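Local coordinates for protein carboxypeptidase A (Helicoverpa armigera, PDB 1JQG) that probably removes C-terminal residues from peptide chains as a zinc-dependent metallocarboxypeptidase of the M14 family, here in its proenzyme form, at residues 395-399 with 400-404. Sequence-based numbering, arbitrary orientation.
Sequences FLVDP and DFIEQ
The carboxylate of Asp-398 reaches over to the backbone N-H of Asp-400 where the chain turns into its helix. From CB, CG stands anti to the backbone N (chi1 -168°), which swings the carboxylate forward along the chain. There OD1 accepts the N-H of Asp-400 over 3.3 Å, a long but nearly straight bond (165°) that arrives on the anti side, 31° out of the carboxylate plane. Aspartate suits this place because its side chain is short enough to bring OD1 back to an N-H two residues on. The same OD1 lies 3.7 Å from CB of Asp-400. At the other oxygen, a water donates to Asp-398 OD2 over a long 3.3 Å and to Asp-400 OD2 at 2.9 Å, a bridge that probably eases the closeness of two acidic groups. An Asx turn thus overlaps a type I beta turn from Asp-398 to Phe-401, closed by Phe-401 N to Asp-398 O at 2.9 Å and leading into helix 402-421, the last helix of the chain. Pro-399 suits the second turn position, where its ring holds phi near the value needed. Replacing Asp-398 with an alanine would probably leave the Asp-400 N-H without its carboxylate partner and the water with one of its two acceptors gone. The buried Ile-402 sends CG1 to within 4.0 Å of Val-397 CG1, two branched apolar chains fit for burial and crossing at about a right angle.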
loop_
_atom_site.group_PDB
_atom_site.type_symbol
_atom_site.label_atom_id
_atom_site.label_comp_id
_atom_site.label_asym_id
_atom_site.label_seq_id
_atom_site.Cartn_x
_atom_site.Cartn_y
_atom_site.Cartn_z
ATOM N N PHE A 395 -0.145 9.348 -7.161
ATOM C CA PHE A 395 -1.088 8.721 -6.268
ATOM C C PHE A 395 -2.532 9.072 -6.602
ATOM O O PHE A 395 -3.436 8.478 -6.071
ATOM C CB PHE A 395 -0.735 9.140 -4.835
ATOM C CG PHE A 395 0.607 8.629 -4.395
ATOM C CD1 PHE A 395 0.802 7.303 -4.022
ATOM C CD2 PHE A 395 1.670 9.535 -4.331
ATOM C CE1 PHE A 395 2.050 6.891 -3.630
ATOM C CE2 PHE A 395 2.941 9.100 -3.945
ATOM C CZ PHE A 395 3.128 7.771 -3.605
ATOM N N LEU A 396 -2.724 10.060 -7.477
ATOM C CA LEU A 396 -4.056 10.511 -7.893
ATOM C C LEU A 396 -4.786 9.452 -8.709
ATOM O O LEU A 396 -4.199 8.747 -9.503
ATOM C CB LEU A 396 -3.943 11.790 -8.712
ATOM C CG LEU A 396 -3.155 12.934 -8.063
ATOM C CD1 LEU A 396 -3.242 14.153 -9.003
ATOM C CD2 LEU A 396 -3.631 13.246 -6.661
ATOM N N VAL A 397 -6.058 9.279 -8.445
ATOM C CA VAL A 397 -6.888 8.255 -9.031
ATOM C C VAL A 397 -7.846 8.820 -10.087
ATOM O O VAL A 397 -8.556 9.784 -9.901
ATOM C CB VAL A 397 -7.757 7.531 -7.968
ATOM C CG1 VAL A 397 -8.572 6.440 -8.690
ATOM C CG2 VAL A 397 -6.904 7.046 -6.808
ATOM N N ASP A 398 -7.863 8.221 -11.263
ATOM C CA ASP A 398 -8.800 8.465 -12.331
ATOM C C ASP A 398 -9.907 7.419 -12.202
ATOM O O ASP A 398 -9.629 6.202 -12.278
ATOM C CB ASP A 398 -8.091 8.314 -13.673
ATOM C CG ASP A 398 -8.912 8.830 -14.839
ATOM O OD1 ASP A 398 -10.155 8.640 -14.867
ATOM O OD2 ASP A 398 -8.330 9.428 -15.764
ATOM N N PRO A 399 -11.156 7.845 -12.021
ATOM C CA PRO A 399 -12.313 6.973 -11.849
ATOM C C PRO A 399 -12.524 5.931 -12.922
ATOM O O PRO A 399 -13.227 4.975 -12.681
ATOM C CB PRO A 399 -13.470 7.983 -11.731
ATOM C CG PRO A 399 -13.017 9.192 -12.460
ATOM C CD PRO A 399 -11.555 9.274 -12.043
ATOM N N ASP A 400 -11.843 5.974 -14.059
ATOM C CA ASP A 400 -11.928 5.022 -15.142
ATOM C C ASP A 400 -11.064 3.805 -14.897
ATOM O O ASP A 400 -11.321 2.746 -15.476
ATOM C CB ASP A 400 -11.512 5.657 -16.475
ATOM C CG ASP A 400 -12.497 6.671 -17.013
ATOM O OD1 ASP A 400 -13.669 6.795 -16.564
ATOM O OD2 ASP A 400 -12.042 7.380 -17.952
ATOM N N PHE A 401 -10.109 3.901 -13.993
ATOM C CA PHE A 401 -9.199 2.784 -13.685
ATOM C C PHE A 401 -9.625 2.036 -12.438
ATOM O O PHE A 401 -9.067 0.997 -12.099
ATOM C CB PHE A 401 -7.774 3.316 -13.577
ATOM C CG PHE A 401 -6.706 2.292 -13.372
ATOM C CD1 PHE A 401 -5.891 2.279 -12.242
ATOM C CD2 PHE A 401 -6.488 1.335 -14.354
ATOM C CE1 PHE A 401 -4.893 1.333 -12.095
ATOM C CE2 PHE A 401 -5.485 0.390 -14.186
ATOM C CZ PHE A 401 -4.689 0.374 -13.066
ATOM N N ILE A 402 -10.627 2.527 -11.711
ATOM C CA ILE A 402 -11.044 1.962 -10.434
ATOM C C ILE A 402 -11.417 0.489 -10.499
ATOM O O ILE A 402 -10.897 -0.304 -9.685
ATOM C CB ILE A 402 -12.180 2.752 -9.805
ATOM C CG1 ILE A 402 -11.817 4.222 -9.627
ATOM C CG2 ILE A 402 -12.574 2.047 -8.496
ATOM C CD1 ILE A 402 -12.741 5.030 -8.727
ATOM N N GLU A 403 -12.321 0.114 -11.392
ATOM C CA GLU A 403 -12.692 -1.283 -11.566
ATOM C C GLU A 403 -11.553 -2.134 -12.106
ATOM O O GLU A 403 -11.387 -3.296 -11.737
ATOM C CB GLU A 403 -13.930 -1.382 -12.480
ATOM C CG GLU A 403 -14.475 -2.801 -12.570
ATOM C CD GLU A 403 -15.797 -2.902 -13.307
ATOM O OE1 GLU A 403 -16.883 -3.031 -12.711
ATOM O OE2 GLU A 403 -15.761 -2.849 -14.548
ATOM N N GLN A 404 -10.787 -1.620 -13.074
ATOM C CA GLN A 404 -9.713 -2.358 -13.719
ATOM C C GLN A 404 -8.606 -2.637 -12.702
ATOM O O GLN A 404 -8.023 -3.713 -12.746
ATOM C CB GLN A 404 -9.136 -1.582 -14.901
ATOM C CG GLN A 404 -7.874 -2.181 -15.517
ATOM C CD GLN A 404 -8.035 -3.584 -16.040
ATOM O OE1 GLN A 404 -9.104 -4.104 -16.370
ATOM N NE2 GLN A 404 -6.931 -4.331 -16.159
HETATM O O HOH W 1 -9.352 8.168 -18.631
#